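Local coordinates for protein berberine bridge enzyme-like 28 (Arabidopsis thaliana, PDB 5D79) that acts as an FAD-dependent oxidoreductase of the berberine bridge enzyme-like family, secreted to the cell wall and involved in adaptation to salt stress, at residues A[370-376]-A[458-463]; A[280-286]-A[316-321]; A[168-172]-A[195-201]. The contacts are given in a common frame with arbitrary orientation. Numbering follows the deposited sequence.

Interaction 1: residues A[370-376]-A[458-463]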
loop_
_atom_site.group_PDB
_atom_site.type_symbol
_atom_site.label_atom_id
_atom_site.label_comp_id
_atom_site.label_asym_id
_atom_site.label_seq_id
_atom_site.Cartn_x
_atom_site.Cartn_y
_atom_site.Cartn_z
ATOM N N ASP A 370 -6.792 -2.426 -11.058
ATOM C CA ASP A 370 -7.907 -3.258 -11.464
ATOM C C ASP A 370 -7.707 -4.693 -10.988
ATOM O O ASP A 370 -6.595 -5.121 -10.652
ATOM C CB ASP A 370 -8.050 -3.270 -12.989
ATOM C CG ASP A 370 -8.939 -2.186 -13.512
ATOM O OD1 ASP A 370 -10.032 -1.980 -12.948
ATOM O OD2 ASP A 370 -8.553 -1.555 -14.516
ATOM N N PHE A 371 -8.792 -5.448 -11.010
ATOM C CA PHE A 371 -8.728 -6.868 -10.780
ATOM C C PHE A 371 -9.263 -7.572 -12.019
ATOM O O PHE A 371 -10.306 -7.198 -12.551
ATOM C CB PHE A 371 -9.504 -7.244 -9.516
ATOM C CG PHE A 371 -8.849 -6.756 -8.265
ATOM C CD1 PHE A 371 -9.094 -5.468 -7.798
ATOM C CD2 PHE A 371 -7.933 -7.555 -7.588
ATOM C CE1 PHE A 371 -8.452 -4.991 -6.662
ATOM C CE2 PHE A 371 -7.292 -7.087 -6.443
ATOM C CZ PHE A 371 -7.548 -5.800 -5.985
ATOM N N VAL A 372 -8.511 -8.560 -12.492
ATOM C CA VAL A 372 -8.896 -9.349 -13.650
ATOM C C VAL A 372 -9.415 -10.688 -13.170
ATOM O O VAL A 372 -8.768 -11.359 -12.373
ATOM C CB VAL A 372 -7.713 -9.546 -14.630
ATOM C CG1 VAL A 372 -8.067 -10.546 -15.741
ATOM C CG2 VAL A 372 -7.276 -8.200 -15.212
ATOM N N GLN A 373 -10.597 -11.061 -13.643
ATOM C CA GLN A 373 -11.271 -12.272 -13.174
ATOM C C GLN A 373 -11.262 -13.380 -14.222
ATOM O O GLN A 373 -11.479 -14.549 -13.910
ATOM C CB GLN A 373 -12.704 -11.931 -12.745
ATOM C CG GLN A 373 -12.734 -10.873 -11.645
ATOM C CD GLN A 373 -14.100 -10.592 -11.085
ATOM O OE1 GLN A 373 -15.071 -10.454 -11.820
ATOM N NE2 GLN A 373 -14.180 -10.487 -9.767
ATOM N N GLU A 374 -10.997 -13.008 -15.463
ATOM C CA GLU A 374 -10.820 -13.982 -16.532
ATOM C C GLU A 374 -9.869 -13.401 -17.572
ATOM O O GLU A 374 -9.867 -12.189 -17.793
ATOM C CB GLU A 374 -12.166 -14.373 -17.162
ATOM C CG GLU A 374 -12.968 -13.235 -17.780
ATOM C CD GLU A 374 -14.334 -13.685 -18.289
ATOM O OE1 GLU A 374 -14.937 -14.590 -17.677
ATOM O OE2 GLU A 374 -14.799 -13.135 -19.310
ATOM N N PRO A 375 -9.059 -14.265 -18.210
ATOM C CA PRO A 375 -7.937 -13.814 -19.044
ATOM C C PRO A 375 -8.344 -12.792 -20.105
ATOM O O PRO A 375 -9.333 -12.995 -20.811
ATOM C CB PRO A 375 -7.444 -15.114 -19.686
ATOM C CG PRO A 375 -7.809 -16.154 -18.693
ATOM C CD PRO A 375 -9.165 -15.735 -18.211
ATOM N N ILE A 376 -7.607 -11.688 -20.180
ATOM C CA ILE A 376 -7.867 -10.670 -21.180
ATOM C C ILE A 376 -7.360 -11.181 -22.519
ATOM O O ILE A 376 -6.414 -11.974 -22.563
ATOM C CB ILE A 376 -7.198 -9.339 -20.823
ATOM C CG1 ILE A 376 -5.694 -9.410 -21.113
ATOM C CG2 ILE A 376 -7.492 -8.995 -19.370
ATOM C CD1 ILE A 376 -4.933 -8.160 -20.805
ATOM N N MET A 458 -9.134 -0.551 -20.520
ATOM C CA MET A 458 -9.202 -1.873 -19.891
ATOM C C MET A 458 -10.584 -2.233 -19.345
ATOM O O MET A 458 -10.791 -3.362 -18.917
ATOM C CB MET A 458 -8.171 -1.968 -18.762
ATOM C CG MET A 458 -6.741 -2.085 -19.235
ATOM S SD MET A 458 -6.419 -3.683 -20.003
ATOM C CE MET A 458 -6.624 -4.774 -18.602
ATOM N N THR A 459 -11.516 -1.279 -19.364
ATOM C CA THR A 459 -12.854 -1.459 -18.792
ATOM C C THR A 459 -13.537 -2.802 -19.147
ATOM O O THR A 459 -13.919 -3.547 -18.246
ATOM C CB THR A 459 -13.786 -0.301 -19.209
ATOM O OG1 THR A 459 -13.213 0.954 -18.814
ATOM C CG2 THR A 459 -15.166 -0.463 -18.575
ATOM N N PRO A 460 -13.667 -3.141 -20.447
ATOM C CA PRO A 460 -14.405 -4.373 -20.735
ATOM C C PRO A 460 -13.740 -5.666 -20.275
ATOM O O PRO A 460 -14.366 -6.703 -20.387
ATOM C CB PRO A 460 -14.485 -4.366 -22.261
ATOM C CG PRO A 460 -13.263 -3.667 -22.678
ATOM C CD PRO A 460 -13.114 -2.559 -21.685
ATOM N N TYR A 461 -12.507 -5.610 -19.783
ATOM C CA TYR A 461 -11.724 -6.815 -19.540
ATOM C C TYR A 461 -11.501 -7.110 -18.056
ATOM O O TYR A 461 -11.027 -8.189 -17.693
ATOM C CB TYR A 461 -10.372 -6.701 -20.241
ATOM C CG TYR A 461 -10.445 -6.278 -21.691
ATOM C CD1 TYR A 461 -11.081 -7.079 -22.628
ATOM C CD2 TYR A 461 -9.854 -5.087 -22.131
ATOM C CE1 TYR A 461 -11.147 -6.709 -23.959
ATOM C CE2 TYR A 461 -9.915 -4.708 -23.474
ATOM C CZ TYR A 461 -10.567 -5.531 -24.379
ATOM O OH TYR A 461 -10.652 -5.204 -25.711
ATOM N N VAL A 462 -11.831 -6.145 -17.206
ATOM C CA VAL A 462 -11.629 -6.301 -15.771
ATOM C C VAL A 462 -12.962 -6.440 -15.018
ATOM O O VAL A 462 -14.039 -6.460 -15.639
ATOM C CB VAL A 462 -10.814 -5.124 -15.191
ATOM C CG1 VAL A 462 -9.455 -5.039 -15.891
ATOM C CG2 VAL A 462 -11.585 -3.812 -15.316
ATOM N N SER A 463 -12.884 -6.566 -13.688
ATOM C CA SER A 463 -14.069 -6.792 -12.857
ATOM C C SER A 463 -15.055 -5.653 -13.052
ATOM O O SER A 463 -14.664 -4.529 -13.380
ATOM C CB SER A 463 -13.693 -6.933 -11.375
ATOM O OG SER A 463 -13.286 -5.697 -10.812
HETATM O O HOH W 1 -11.208 -3.832 -11.474
HETATM O O HOH W 2 -11.925 -9.767 -15.645
#

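Interaction 2: residues A[280-286]-A[316-321]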
loop_
_atom_site.group_PDB
_atom_site.type_symbol
_atom_site.label_atom_id
_atom_site.label_comp_id
_atom_site.label_asym_id
_atom_site.label_seq_id
_atom_site.Cartn_x
_atom_site.Cartn_y
_atom_site.Cartn_z
ATOM N N VAL A 280 -0.442 -22.068 -9.818
ATOM C CA VAL A 280 0.789 -22.784 -9.483
ATOM C C VAL A 280 0.848 -22.977 -7.979
ATOM O O VAL A 280 0.018 -22.411 -7.277
ATOM C CB VAL A 280 2.042 -22.038 -9.975
ATOM C CG1 VAL A 280 2.170 -22.157 -11.488
ATOM C CG2 VAL A 280 2.015 -20.586 -9.522
ATOM N N PRO A 281 1.812 -23.778 -7.467
ATOM C CA PRO A 281 1.815 -23.948 -6.007
ATOM C C PRO A 281 1.982 -22.630 -5.266
ATOM O O PRO A 281 2.500 -21.673 -5.838
ATOM C CB PRO A 281 3.012 -24.875 -5.763
ATOM C CG PRO A 281 3.133 -25.657 -7.015
ATOM C CD PRO A 281 2.784 -24.689 -8.115
ATOM N N ASP A 282 1.517 -22.596 -4.017
ATOM C CA ASP A 282 1.568 -21.418 -3.156
ATOM C C ASP A 282 2.983 -20.891 -3.005
ATOM O O ASP A 282 3.187 -19.707 -2.745
ATOM C CB ASP A 282 1.009 -21.738 -1.767
ATOM C CG ASP A 282 -0.488 -21.895 -1.756
ATOM O OD1 ASP A 282 -1.106 -21.817 -2.836
ATOM O OD2 ASP A 282 -1.052 -22.122 -0.661
ATOM N N ASP A 283 3.951 -21.788 -3.147
ATOM C CA ASP A 283 5.370 -21.452 -3.002
ATOM C C ASP A 283 5.930 -20.600 -4.157
ATOM O O ASP A 283 6.955 -19.954 -4.003
ATOM C CB ASP A 283 6.200 -22.740 -2.863
ATOM C CG ASP A 283 6.018 -23.418 -1.510
ATOM O OD1 ASP A 283 5.740 -22.707 -0.520
ATOM O OD2 ASP A 283 6.157 -24.661 -1.434
ATOM N N LEU A 284 5.238 -20.594 -5.293
ATOM C CA LEU A 284 5.700 -19.892 -6.488
ATOM C C LEU A 284 4.952 -18.584 -6.773
ATOM O O LEU A 284 3.749 -18.576 -7.015
ATOM C CB LEU A 284 5.596 -20.808 -7.719
ATOM C CG LEU A 284 6.091 -20.234 -9.053
ATOM C CD1 LEU A 284 7.506 -19.694 -8.904
ATOM C CD2 LEU A 284 6.056 -21.297 -10.146
ATOM N N PHE A 285 5.706 -17.492 -6.764
ATOM C CA PHE A 285 5.214 -16.160 -7.072
ATOM C C PHE A 285 5.791 -15.709 -8.397
ATOM O O PHE A 285 7.002 -15.603 -8.518
ATOM C CB PHE A 285 5.614 -15.175 -5.964
ATOM C CG PHE A 285 5.261 -13.736 -6.257
ATOM C CD1 PHE A 285 3.994 -13.247 -5.987
ATOM C CD2 PHE A 285 6.205 -12.868 -6.797
ATOM C CE1 PHE A 285 3.674 -11.920 -6.254
ATOM C CE2 PHE A 285 5.888 -11.540 -7.061
ATOM C CZ PHE A 285 4.623 -11.070 -6.786
ATOM N N ILE A 286 4.937 -15.447 -9.385
ATOM C CA ILE A 286 5.395 -14.979 -10.692
ATOM C C ILE A 286 4.687 -13.691 -11.140
ATOM O O ILE A 286 3.509 -13.704 -11.515
ATOM C CB ILE A 286 5.192 -16.047 -11.802
ATOM C CG1 ILE A 286 5.209 -17.462 -11.243
ATOM C CG2 ILE A 286 6.239 -15.905 -12.908
ATOM C CD1 ILE A 286 4.786 -18.458 -12.267
ATOM N N LEU A 316 9.410 -27.443 -11.570
ATOM C CA LEU A 316 8.044 -26.955 -11.474
ATOM C C LEU A 316 7.717 -26.058 -12.668
ATOM O O LEU A 316 6.595 -26.068 -13.174
ATOM C CB LEU A 316 7.832 -26.210 -10.156
ATOM C CG LEU A 316 6.425 -25.691 -9.848
ATOM C CD1 LEU A 316 5.407 -26.809 -9.803
ATOM C CD2 LEU A 316 6.422 -24.931 -8.536
ATOM N N MET A 317 8.702 -25.311 -13.147
ATOM C CA MET A 317 8.431 -24.326 -14.187
ATOM C C MET A 317 8.419 -24.909 -15.597
ATOM O O MET A 317 7.841 -24.313 -16.502
ATOM C CB MET A 317 9.444 -23.181 -14.111
ATOM C CG MET A 317 9.124 -22.134 -13.043
ATOM S SD MET A 317 8.108 -20.761 -13.623
ATOM C CE MET A 317 9.155 -20.113 -14.912
ATOM N N GLU A 318 9.062 -26.053 -15.798
ATOM C CA GLU A 318 9.019 -26.713 -17.109
ATOM C C GLU A 318 7.691 -27.452 -17.246
ATOM O O GLU A 318 7.178 -27.673 -18.350
ATOM C CB GLU A 318 10.205 -27.672 -17.284
ATOM C CG GLU A 318 11.567 -26.985 -17.380
ATOM C CD GLU A 318 12.645 -27.707 -16.585
ATOM O OE1 GLU A 318 12.324 -28.749 -15.966
ATOM O OE2 GLU A 318 13.807 -27.230 -16.571
ATOM N N GLU A 319 7.145 -27.815 -16.088
ATOM C CA GLU A 319 5.862 -28.494 -15.958
ATOM C C GLU A 319 4.669 -27.556 -16.179
ATOM O O GLU A 319 3.756 -27.872 -16.946
ATOM C CB GLU A 319 5.775 -29.139 -14.571
ATOM C CG GLU A 319 4.380 -29.531 -14.119
ATOM C CD GLU A 319 3.941 -30.870 -14.667
ATOM O OE1 GLU A 319 4.707 -31.473 -15.456
ATOM O OE2 GLU A 319 2.828 -31.317 -14.300
ATOM N N LYS A 320 4.681 -26.402 -15.519
ATOM C CA LYS A 320 3.527 -25.508 -15.524
ATOM C C LYS A 320 3.668 -24.293 -16.466
ATOM O O LYS A 320 2.661 -23.721 -16.902
ATOM C CB LYS A 320 3.243 -25.018 -14.096
ATOM C CG LYS A 320 2.891 -26.107 -13.079
ATOM C CD LYS A 320 1.597 -26.830 -13.429
ATOM C CE LYS A 320 0.813 -27.227 -12.175
ATOM N NZ LYS A 320 0.207 -26.067 -11.436
ATOM N N PHE A 321 4.900 -23.905 -16.782
ATOM C CA PHE A 321 5.152 -22.672 -17.530
ATOM C C PHE A 321 6.394 -22.807 -18.419
ATOM O O PHE A 321 7.325 -22.016 -18.303
ATOM C CB PHE A 321 5.327 -21.504 -16.539
ATOM C CG PHE A 321 5.080 -20.130 -17.123
ATOM C CD1 PHE A 321 4.779 -19.953 -18.464
ATOM C CD2 PHE A 321 5.166 -19.011 -16.310
ATOM C CE1 PHE A 321 4.555 -18.692 -18.981
ATOM C CE2 PHE A 321 4.947 -17.743 -16.820
ATOM C CZ PHE A 321 4.638 -17.587 -18.158
#

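Interaction 3: residues A[168-172]-A[195-201]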
loop_
_atom_site.group_PDB
_atom_site.type_symbol
_atom_site.label_atom_id
_atom_site.label_comp_id
_atom_site.label_asym_id
_atom_site.label_seq_id
_atom_site.Cartn_x
_atom_site.Cartn_y
_atom_site.Cartn_z
ATOM N N ALA A 168 9.886 -14.504 8.319
ATOM C CA ALA A 168 9.597 -13.405 7.411
ATOM C C ALA A 168 8.285 -12.739 7.797
ATOM O O ALA A 168 7.619 -13.142 8.749
ATOM C CB ALA A 168 9.530 -13.905 5.961
ATOM N N PHE A 169 7.911 -11.707 7.061
ATOM C CA PHE A 169 6.584 -11.179 7.215
ATOM C C PHE A 169 6.093 -10.756 5.844
ATOM O O PHE A 169 6.837 -10.141 5.085
ATOM C CB PHE A 169 6.547 -10.019 8.214
ATOM C CG PHE A 169 5.155 -9.561 8.518
ATOM C CD1 PHE A 169 4.345 -10.300 9.363
ATOM C CD2 PHE A 169 4.635 -8.423 7.915
ATOM C CE1 PHE A 169 3.047 -9.906 9.616
ATOM C CE2 PHE A 169 3.330 -8.018 8.167
ATOM C CZ PHE A 169 2.542 -8.753 9.017
ATOM N N PRO A 170 4.839 -11.110 5.517
ATOM C CA PRO A 170 4.257 -10.835 4.204
ATOM C C PRO A 170 3.723 -9.403 4.075
ATOM O O PRO A 170 2.568 -9.158 4.404
ATOM C CB PRO A 170 3.124 -11.855 4.121
ATOM C CG PRO A 170 2.684 -12.015 5.541
ATOM C CD PRO A 170 3.921 -11.885 6.375
ATOM N N ALA A 171 4.563 -8.472 3.629
ATOM C CA ALA A 171 4.130 -7.105 3.335
ATOM C C ALA A 171 4.668 -6.700 1.966
ATOM O O ALA A 171 5.153 -7.559 1.223
ATOM C CB ALA A 171 4.598 -6.139 4.411
ATOM N N GLY A 172 4.599 -5.412 1.635
ATOM C CA GLY A 172 4.981 -4.945 0.310
ATOM C C GLY A 172 6.466 -5.001 -0.004
ATOM O O GLY A 172 7.302 -5.264 0.874
ATOM N N TYR A 195 1.038 -16.691 2.153
ATOM C CA TYR A 195 0.651 -16.237 3.480
ATOM C C TYR A 195 -0.406 -15.146 3.484
ATOM O O TYR A 195 -0.866 -14.747 4.546
ATOM C CB TYR A 195 1.881 -15.750 4.237
ATOM C CG TYR A 195 2.814 -16.873 4.620
ATOM C CD1 TYR A 195 2.362 -17.926 5.408
ATOM C CD2 TYR A 195 4.139 -16.892 4.185
ATOM C CE1 TYR A 195 3.208 -18.971 5.769
ATOM C CE2 TYR A 195 4.991 -17.932 4.539
ATOM C CZ TYR A 195 4.518 -18.967 5.330
ATOM O OH TYR A 195 5.342 -20.000 5.698
ATOM N N GLY A 196 -0.808 -14.673 2.308
ATOM C CA GLY A 196 -1.819 -13.628 2.219
ATOM C C GLY A 196 -1.270 -12.229 2.430
ATOM O O GLY A 196 -0.091 -11.967 2.187
ATOM N N LEU A 197 -2.125 -11.322 2.886
ATOM C CA LEU A 197 -1.734 -9.918 3.037
ATOM C C LEU A 197 -1.127 -9.705 4.416
ATOM O O LEU A 197 -1.240 -10.564 5.289
ATOM C CB LEU A 197 -2.935 -8.975 2.830
ATOM C CG LEU A 197 -3.789 -9.137 1.565
ATOM C CD1 LEU A 197 -4.998 -8.211 1.612
ATOM C CD2 LEU A 197 -2.965 -8.877 0.317
ATOM N N ALA A 198 -0.484 -8.564 4.612
ATOM C CA ALA A 198 0.026 -8.204 5.933
ATOM C C ALA A 198 -1.111 -8.188 6.954
ATOM O O ALA A 198 -0.971 -8.706 8.056
ATOM C CB ALA A 198 0.735 -6.844 5.885
ATOM N N ALA A 199 -2.242 -7.613 6.559
ATOM C CA ALA A 199 -3.421 -7.523 7.416
ATOM C C ALA A 199 -3.962 -8.897 7.796
ATOM O O ALA A 199 -4.598 -9.062 8.839
ATOM C CB ALA A 199 -4.507 -6.705 6.729
ATOM N N ASP A 200 -3.707 -9.881 6.946
ATOM C CA ASP A 200 -4.117 -11.249 7.220
ATOM C C ASP A 200 -3.251 -11.894 8.283
ATOM O O ASP A 200 -3.529 -13.019 8.704
ATOM C CB ASP A 200 -4.068 -12.090 5.944
ATOM C CG ASP A 200 -5.038 -11.605 4.888
ATOM O OD1 ASP A 200 -6.016 -10.905 5.235
ATOM O OD2 ASP A 200 -4.822 -11.926 3.708
ATOM N N ASN A 201 -2.213 -11.177 8.721
ATOM C CA ASN A 201 -1.200 -11.725 9.622
ATOM C C ASN A 201 -0.946 -10.856 10.849
ATOM O O ASN A 201 0.177 -10.749 11.356
ATOM C CB ASN A 201 0.094 -11.946 8.851
ATOM C CG ASN A 201 -0.041 -13.043 7.814
ATOM O OD1 ASN A 201 0.192 -14.209 8.110
ATOM N ND2 ASN A 201 -0.441 -12.677 6.600
#

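Interaction 1: residues A[370-376]-A[458-463]
Start at Ser463, where the chain coming off helix 441-458 runs up against the end of strand 363-372. Its backbone N donates to Phe371 O at 2.9 Å, the one direct hydrogen bond between the two segments. Its hydroxyl works through a water: Ser463 OG donates to water 1 (2.9 Å to its O), which also accepts from Phe371 N (2.9 Å) and donates to Asp370 OD1 (2.6 Å). Ser463 OG is further held by Gly468 N, while Asp370 has outside partners of its own, Tyr429 OH and a salt bridge to Arg467.

Val462 fills the space beside these polar links. Its CB sits 3.4 Å from Phe371 O, its CG2 3.4 Å from Asp370 OD1, and its CG1 3.9 Å from Val372 CG2, so the side chain covers the strand end.

Past the strand, the chain bends aside and Ile376 points at the 3-10 turn of 459-461. Ile376 CG2 rests 3.8 Å from Tyr461 CB and 4.4 Å from Met458 CE. To one side, water 2 joins Gln373 N to Tyr461 O, 2.7 Å from each.

Strand 363-372 is an outermost strand of the seven-stranded antiparallel sheet characteristic of the substrate-binding domain in this family. The backbones of Asp370 and Val372 bond to the strand 425-434 side, leaving Phe371 N and O facing the other way. The chemistry therefore implies a sheet edge closed by a loop: one direct bond and a bridging water satisfy the Phe371 backbone, while Val462 and Ile376 supply the apolar part of the contact.

Interaction 2: residues A[280-286]-A[316-321]
Val280 comes first, lying alongside Lys320: Val280 CG1 is 4.0 Å from Lys320 CB, and the lysine folds over so that its NZ comes within 3.9 Å of Val280 CA. Next, Pro281 offers its ring to the helix, with Pro281 CD 3.7 Å from Leu316 CD2. Pro281 also opens a type I beta turn that ends at Leu284, closed by Leu284 N donating to Pro281 O at 3.0 Å; Arg193 binds the carbonyls of Val280 and Pro281 from outside. The turn swings Asp282 and Asp283 clear of the helix and delivers the chain into strand 284-292.

From here the contact is a helix packed on a beta sheet. Strand 284-292 is an inner strand of the seven-stranded antiparallel sheet, and the chain runs on through strand 298-306 before helix 310-320 crosses the face. The axes of strand 284-286 and helix 316-320 come within 11.9 Å, with 63° between their N-to-C directions, leaving room for a layer of side chains. Leu284 enters that layer, its CD2 4.0 Å from Leu316 CD2 and 4.1 Å from Met317 SD; both leucines also touch Tyr306. Phe285 is out of reach of the helix segment. Ile286 then points back toward it, placing its CD1 4.3 Å from Met317 SD and 4.1 Å from Phe321 CD2, at the edge of the phenyl ring. Phe321, the residue that leaves the helix, reaches on to Ile269 and Trp273 of helix 263-276.

Interaction 3: residues A[168-172]-A[195-201]
Two loops of the PCMH-type FAD-binding domain meet here, one leaving strand 167-168 and the other leading into strand 202-208; both strands pair with strand 238-248. At the centre is Pro170, the middle residue of an inverse gamma turn whose Ala171 N to Phe169 O bond is weak at 3.2 Å.

Pro170 drops into a cup made by the second loop. Its CG lies 4.0 Å from Tyr195 CB and 3.4 Å from Asn201 ND2, and its CB 3.8 Å from Gly196 O. Asn201 shapes that cup: its ND2 donates to Tyr195 O at 2.9 Å and to Leu197 O at 2.6 Å, drawing the loop round on itself. Leu197 N in turn donates to Asp200 OD2 at 2.9 Å, and Asp200 also forms a salt bridge with Arg420. Gly196, just past helix 192-195, has positive phi, and a CB there would clash with Asp200 OD2.

Phe169 lies beside the proline. Its CE2 packs 3.6 Å from Ala198 CB, and Asn201 O approaches the ring edge, 3.5 Å from Phe169 CE1; Phe183 meets the same ring. Ala171 CB adds a looser touch to Ala198 CB at 4.2 Å. Although Pro170 O is only 3.1 Å from Ala198 N, the angle is poor and they are not hydrogen-bonded; the Ala198 backbone is hydrogen-bonded to Gly187.

Leu197 points away from Pro170, its side chain about 7 Å from the FAD. The packing thus joins two loop connections around strand 238-248, within the antiparallel sheet of the PCMH-type FAD-binding fold.

All three contacts are largely buried, but they sit at different depths. Interaction 3 is the most central, about 12 Å from the chain's centre and inside the FAD-binding domain; interactions 1 and 2 lie farther out, at about 21 and 26 Å. Those two share the seven-stranded antiparallel sheet: interaction 2 covers a face of it with a helix, interaction 1 closes an outermost strand with a loop. Chemistry follows place. The sheet face is met by apolar side chains, the sheet edge adds a backbone bond and water links to its apolar contacts, and in interaction 3 the two loops meet by packing, each shaped by bonds of its own. The three do not touch; interactions 2 and 3 come nearest, about 6 Å between closest atoms.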